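PDB 3DM5: signal recognition 54 kDa protein from Pyrococcus furiosus, which belongs to the SRP54 family of signal recognition particle proteins, joining a helical bundle, a P-loop GTPase-type domain and a signal peptide binding domain. Local coordinates for residues A[48-51]-A[52-56]; A[231-234]-A[235-239]. All blocks are in the same frame, centred on the assembly; numbering follows the deposited sequence.

Interaction 1: A[48-51]-A[52-56]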
ATOM      1  N   LEU A  48      16.795 -20.678  -1.347  1.00 48.94           N
ATOM      2  CA  LEU A  48      16.652 -20.734  -2.796  1.00 49.85           C
ATOM      3  C   LEU A  48      16.957 -19.396  -3.449  1.00 51.74           C
ATOM      4  O   LEU A  48      17.554 -19.352  -4.522  1.00 52.70           O
ATOM      5  CB  LEU A  48      15.238 -21.171  -3.201  1.00 56.61           C
ATOM      6  CG  LEU A  48      14.860 -22.652  -3.189  1.00 49.09           C
ATOM      7  CD1 LEU A  48      13.447 -22.804  -3.693  1.00 53.17           C
ATOM      8  CD2 LEU A  48      15.809 -23.454  -4.045  1.00 48.93           C
ATOM      9  N   VAL A  49      16.516 -18.309  -2.814  1.00 45.10           N
ATOM     10  CA  VAL A  49      16.738 -16.970  -3.351  1.00 44.03           C
ATOM     11  C   VAL A  49      18.218 -16.590  -3.344  1.00 53.42           C
ATOM     12  O   VAL A  49      18.731 -16.006  -4.314  1.00 52.27           O
ATOM     13  CB  VAL A  49      15.930 -15.891  -2.602  1.00 44.84           C
ATOM     14  CG1 VAL A  49      16.394 -14.514  -3.026  1.00 43.36           C
ATOM     15  CG2 VAL A  49      14.442 -16.048  -2.891  1.00 45.90           C
ATOM     16  N   LEU A  50      18.899 -16.931  -2.252  1.00 48.13           N
ATOM     17  CA  LEU A  50      20.334 -16.708  -2.149  1.00 55.59           C
ATOM     18  C   LEU A  50      21.070 -17.370  -3.296  1.00 60.09           C
ATOM     19  O   LEU A  50      21.917 -16.759  -3.944  1.00 63.79           O
ATOM     20  CB  LEU A  50      20.870 -17.266  -0.838  1.00 50.49           C
ATOM     21  CG  LEU A  50      21.154 -16.226   0.224  1.00 59.21           C
ATOM     22  CD1 LEU A  50      21.821 -16.907   1.384  1.00 56.80           C
ATOM     23  CD2 LEU A  50      22.052 -15.154  -0.379  1.00 63.14           C
ATOM     24  N   GLN A  51      20.740 -18.633  -3.529  1.00 50.50           N
ATOM     25  CA  GLN A  51      21.443 -19.442  -4.503  1.00 52.40           C
ATOM     26  C   GLN A  51      21.249 -18.866  -5.898  1.00 52.94           C
ATOM     27  O   GLN A  51      22.193 -18.741  -6.679  1.00 55.10           O
ATOM     28  CB  GLN A  51      20.952 -20.885  -4.389  1.00 56.84           C
ATOM     29  CG  GLN A  51      20.976 -21.716  -5.661  1.00 67.95           C
ATOM     30  CD  GLN A  51      20.032 -22.918  -5.564  1.00 86.83           C
ATOM     31  OE1 GLN A  51      20.176 -23.765  -4.672  1.00 86.46           O
ATOM     32  NE2 GLN A  51      19.057 -22.986  -6.471  1.00 78.87           N
ATOM     33  N   LEU A  52      20.021 -18.487  -6.198  1.00 48.09           N
ATOM     34  CA  LEU A  52      19.721 -17.889  -7.482  1.00 54.94           C
ATOM     35  C   LEU A  52      20.395 -16.534  -7.675  1.00 56.59           C
ATOM     36  O   LEU A  52      20.941 -16.257  -8.738  1.00 55.77           O
ATOM     37  CB  LEU A  52      18.213 -17.728  -7.646  1.00 46.62           C
ATOM     38  CG  LEU A  52      17.764 -17.003  -8.911  1.00 50.05           C
ATOM     39  CD1 LEU A  52      17.983 -17.910 -10.097  1.00 46.53           C
ATOM     40  CD2 LEU A  52      16.295 -16.557  -8.802  1.00 51.87           C
ATOM     41  N   THR A  53      20.341 -15.672  -6.669  1.00 48.51           N
ATOM     42  CA  THR A  53      20.884 -14.331  -6.868  1.00 58.49           C
ATOM     43  C   THR A  53      22.412 -14.293  -6.785  1.00 64.41           C
ATOM     44  O   THR A  53      23.036 -13.331  -7.230  1.00 57.20           O
ATOM     45  CB  THR A  53      20.218 -13.270  -5.959  1.00 59.17           C
ATOM     46  OG1 THR A  53      20.464 -13.564  -4.570  1.00 54.27           O
ATOM     47  CG2 THR A  53      18.714 -13.211  -6.250  1.00 48.30           C
ATOM     48  N   ARG A  54      23.006 -15.355  -6.246  1.00 57.85           N
ATOM     49  CA  ARG A  54      24.457 -15.478  -6.227  1.00 59.95           C
ATOM     50  C   ARG A  54      24.947 -15.924  -7.592  1.00 62.02           C
ATOM     51  O   ARG A  54      26.031 -15.542  -8.027  1.00 65.34           O
ATOM     52  CB  ARG A  54      24.927 -16.453  -5.150  1.00 66.42           C
ATOM     53  CG  ARG A  54      24.965 -15.851  -3.747  1.00 76.43           C
ATOM     54  CD  ARG A  54      25.464 -16.865  -2.727  1.00 80.86           C
ATOM     55  NE  ARG A  54      25.191 -16.443  -1.356  1.00 87.34           N
ATOM     56  CZ  ARG A  54      25.980 -15.640  -0.648  1.00 97.32           C
ATOM     57  NH1 ARG A  54      27.097 -15.166  -1.183  1.00107.31           N
ATOM     58  NH2 ARG A  54      25.655 -15.309   0.595  1.00 92.56           N
ATOM     59  N   GLU A  55      24.141 -16.730  -8.268  1.00 59.43           N
ATOM     60  CA  GLU A  55      24.460 -17.151  -9.626  1.00 58.30           C
ATOM     61  C   GLU A  55      24.299 -15.978 -10.594  1.00 62.91           C
ATOM     62  O   GLU A  55      25.121 -15.771 -11.495  1.00 57.16           O
ATOM     63  CB  GLU A  55      23.565 -18.317 -10.050  1.00 52.58           C
ATOM     64  CG  GLU A  55      23.646 -18.663 -11.526  1.00 61.04           C
ATOM     65  CD  GLU A  55      24.997 -19.246 -11.937  1.00 78.10           C
ATOM     66  OE1 GLU A  55      25.182 -19.519 -13.146  1.00 79.10           O
ATOM     67  OE2 GLU A  55      25.869 -19.433 -11.055  1.00 75.19           O
ATOM     68  N   ILE A  56      23.232 -15.210 -10.403  1.00 59.68           N
ATOM     69  CA  ILE A  56      22.989 -14.043 -11.240  1.00 63.85           C
ATOM     70  C   ILE A  56      24.089 -13.015 -11.053  1.00 55.32           C
ATOM     71  O   ILE A  56      24.604 -12.486 -12.028  1.00 60.72           O
ATOM     72  CB  ILE A  56      21.618 -13.386 -10.973  1.00 60.56           C
ATOM     73  CG1 ILE A  56      20.487 -14.356 -11.314  1.00 61.75           C
ATOM     74  CG2 ILE A  56      21.473 -12.101 -11.790  1.00 42.60           C
ATOM     75  CD1 ILE A  56      19.103 -13.719 -11.248  1.00 50.55           C
TER
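Leu50 and Arg54, one turn apart on helix 46-62 of the SRP54-type helical bundle domain, run side by side and point the same way. Followed outward, the Arg54 chain starts over the backbone: its CB lies 3.3 Å from Leu50 O. CG, turned beside its own backbone N and anti to the carbonyl carbon (chi1 -80°), comes to 3.2 Å from the same Leu50 O. From there the chain runs extended; CD moves off the carbonyl, and NE arrives 3.5 Å from Leu50 CD2. That methyl meets the guanidinium obliquely and also approaches NH2. A long aliphatic stem with a charged head suits this spot, since the methylenes lie along the Leu50 carbonyl and the guanidinium end meets the leucine methyl, while the exposed head stands close to Arg47 of the second subunit. Leu50 also packs on Leu50 of the second subunit, so this flank faces a chain interface.

Regular i to i+4 backbone bonds join the two segments, among them Arg54 N to Leu50 O at 2.9 Å. On the buried side Val49 and Thr53, both beta-branched, fill the seam against helix 25-41, and Leu52 reaches both Leu39 of that helix and Phe86 of helix 71-86. Val49 O accepts the amide of Thr53 at 2.9 Å, 161° at the hydrogen. With chi1 at 63°, Thr53 OG1 sits between its backbone N and carbonyl carbon, 3.0 Å from Val49 O; it is hydrogen-bonded to Gln36 OE1. Thr53 CG2 meanwhile touches Val49 CG1 at 4.2 Å, methyl against methyl.

Interaction 2: A[231-234]-A[235-239]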
ATOM      1  N   GLN A 231       5.358 -30.956   0.320  1.00 39.98           N
ATOM      2  CA  GLN A 231       4.210 -31.656  -0.241  1.00 48.10           C
ATOM      3  C   GLN A 231       4.549 -32.223  -1.606  1.00 47.70           C
ATOM      4  O   GLN A 231       4.236 -33.372  -1.876  1.00 48.47           O
ATOM      5  CB  GLN A 231       2.987 -30.737  -0.360  1.00 44.53           C
ATOM      6  CG  GLN A 231       2.592 -30.085   0.942  1.00 50.02           C
ATOM      7  CD  GLN A 231       1.291 -29.345   0.833  1.00 61.33           C
ATOM      8  OE1 GLN A 231       0.734 -29.199  -0.259  1.00 57.80           O
ATOM      9  NE2 GLN A 231       0.791 -28.868   1.964  1.00 64.87           N
ATOM     10  N   ALA A 232       5.198 -31.433  -2.459  1.00 45.32           N
ATOM     11  CA  ALA A 232       5.587 -31.898  -3.792  1.00 40.57           C
ATOM     12  C   ALA A 232       6.602 -33.026  -3.676  1.00 47.29           C
ATOM     13  O   ALA A 232       6.533 -34.030  -4.394  1.00 42.92           O
ATOM     14  CB  ALA A 232       6.168 -30.760  -4.615  1.00 33.82           C
ATOM     15  N   LEU A 233       7.546 -32.846  -2.763  1.00 45.74           N
ATOM     16  CA  LEU A 233       8.635 -33.786  -2.593  1.00 47.80           C
ATOM     17  C   LEU A 233       8.135 -35.150  -2.127  1.00 51.83           C
ATOM     18  O   LEU A 233       8.545 -36.177  -2.680  1.00 45.72           O
ATOM     19  CB  LEU A 233       9.658 -33.244  -1.598  1.00 45.61           C
ATOM     20  CG  LEU A 233      11.127 -33.422  -1.999  1.00 53.08           C
ATOM     21  CD1 LEU A 233      12.008 -33.581  -0.784  1.00 46.23           C
ATOM     22  CD2 LEU A 233      11.307 -34.597  -2.920  1.00 41.45           C
ATOM     23  N   ALA A 234       7.279 -35.166  -1.100  1.00 41.69           N
ATOM     24  CA  ALA A 234       6.765 -36.440  -0.589  1.00 44.33           C
ATOM     25  C   ALA A 234       6.023 -37.174  -1.698  1.00 50.17           C
ATOM     26  O   ALA A 234       6.241 -38.358  -1.927  1.00 59.34           O
ATOM     27  CB  ALA A 234       5.877 -36.250   0.635  1.00 35.86           C
ATOM     28  N   PHE A 235       5.149 -36.455  -2.390  1.00 45.28           N
ATOM     29  CA  PHE A 235       4.435 -36.986  -3.536  1.00 43.38           C
ATOM     30  C   PHE A 235       5.379 -37.545  -4.610  1.00 45.74           C
ATOM     31  O   PHE A 235       5.254 -38.700  -5.011  1.00 45.24           O
ATOM     32  CB  PHE A 235       3.549 -35.878  -4.117  1.00 37.61           C
ATOM     33  CG  PHE A 235       2.860 -36.245  -5.404  1.00 31.13           C
ATOM     34  CD1 PHE A 235       1.701 -37.006  -5.397  1.00 31.18           C
ATOM     35  CD2 PHE A 235       3.358 -35.795  -6.617  1.00 26.62           C
ATOM     36  CE1 PHE A 235       1.060 -37.326  -6.582  1.00 32.59           C
ATOM     37  CE2 PHE A 235       2.734 -36.106  -7.798  1.00 35.11           C
ATOM     38  CZ  PHE A 235       1.586 -36.875  -7.790  1.00 33.57           C
ATOM     39  N   LYS A 236       6.314 -36.720  -5.077  1.00 40.11           N
ATOM     40  CA  LYS A 236       7.228 -37.109  -6.146  1.00 44.62           C
ATOM     41  C   LYS A 236       8.014 -38.373  -5.809  1.00 52.99           C
ATOM     42  O   LYS A 236       8.556 -39.038  -6.697  1.00 53.04           O
ATOM     43  CB  LYS A 236       8.212 -35.976  -6.443  1.00 44.53           C
ATOM     44  CG  LYS A 236       9.128 -36.254  -7.618  1.00 48.64           C
ATOM     45  CD  LYS A 236      10.367 -35.350  -7.623  1.00 45.76           C
ATOM     46  CE  LYS A 236      11.379 -35.878  -8.637  1.00 53.37           C
ATOM     47  NZ  LYS A 236      12.508 -34.953  -8.913  1.00 72.45           N
ATOM     48  N   GLU A 237       8.082 -38.689  -4.522  1.00 49.44           N
ATOM     49  CA  GLU A 237       8.805 -39.857  -4.046  1.00 44.68           C
ATOM     50  C   GLU A 237       7.895 -41.092  -3.939  1.00 48.79           C
ATOM     51  O   GLU A 237       8.380 -42.208  -3.901  1.00 55.31           O
ATOM     52  CB  GLU A 237       9.458 -39.558  -2.699  1.00 40.09           C
ATOM     53  CG  GLU A 237      10.792 -38.752  -2.801  1.00 45.47           C
ATOM     54  CD  GLU A 237      11.250 -38.173  -1.442  1.00 60.88           C
ATOM     55  OE1 GLU A 237      10.459 -38.195  -0.458  1.00 52.06           O
ATOM     56  OE2 GLU A 237      12.400 -37.685  -1.364  1.00 61.04           O
ATOM     57  N   ALA A 238       6.586 -40.883  -3.903  1.00 43.15           N
ATOM     58  CA  ALA A 238       5.611 -41.973  -3.826  1.00 47.47           C
ATOM     59  C   ALA A 238       5.071 -42.409  -5.183  1.00 39.03           C
ATOM     60  O   ALA A 238       4.144 -43.199  -5.252  1.00 50.46           O
ATOM     61  CB  ALA A 238       4.437 -41.582  -2.898  1.00 37.67           C
ATOM     62  N   THR A 239       5.643 -41.883  -6.255  1.00 38.40           N
ATOM     63  CA  THR A 239       5.153 -42.185  -7.586  1.00 38.80           C
ATOM     64  C   THR A 239       6.165 -41.825  -8.653  1.00 35.53           C
ATOM     65  O   THR A 239       6.702 -40.727  -8.677  1.00 50.10           O
ATOM     66  CB  THR A 239       3.839 -41.467  -7.905  1.00 45.00           C
ATOM     67  OG1 THR A 239       3.542 -41.649  -9.292  1.00 41.80           O
ATOM     68  CG2 THR A 239       3.952 -39.976  -7.618  1.00 46.69           C
TER
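A chi1 of -80° puts Glu237 CG opposite the carbonyl carbon, which sends its extended chain back along the helix to Leu233, one turn earlier. The two side chains cross at a slant: OE2 lies 3.6 Å from Leu233 CD2, while CG rests 3.4 Å from Leu233 O. The meeting is van der Waals in kind, and an exposed acid fits because its methylenes cover the turn while its charge remains on the outer side.

Lys236, with CG anti to its backbone N, leads away from the turn. Its CB passes 3.3 Å from Ala232 O, and the extended chain carries NZ to a hydrogen bond with Thr265 O. Alanine is small enough for the buried position of Ala232, and the backbone bond from Lys236 N to Ala232 O is 2.8 Å long and nearly straight at 166°.

Helix 228-237 is the connection of a beta-alpha-beta unit between parallel strands 215-221 and 242-247 of the P-loop GTPase-type domain. Phe235 faces inward, where Val216 and Leu218 of the first strand and Met204 of helix 198-211 meet its ring; a large flat hydrocarbon suits this seam between helix and sheet. Thr239 CG2 stands 3.9 Å above the plane of the Phe235 ring, over its centre.

From Glu237 onward the bonding pattern shifts. Glu237 N keeps a weak bond to Leu233 O and gains another, 3.2 Å long, to Ala234 O, approaching from above that carbonyl's plane. Ala238 N adds a weak bond to Ala234 O and a shorter one, 2.8 Å, to Phe235 O.

Overall arrangement
Following the chain from the N terminus, interaction 1 comes first, in the first half of helix 46-62 of the helical bundle domain, and is complete well before interaction 2 begins. Each joins consecutive residues of one helix, so neither closes a long loop, and the two neither nest nor cross. Between them come helix 71-86, the first five strands in chain order of the GTPase domain's sheet, and the helices that connect them. Residues 231-239 then finish helix 228-237 and lead toward strand 242-247. The two centres lie 25 Å apart, with nearest atoms about 11 Å apart and no touch. Interaction 1 adjoins neighbouring bundle helices and a second subunit; interaction 2 lies against the sheet and helix 198-211.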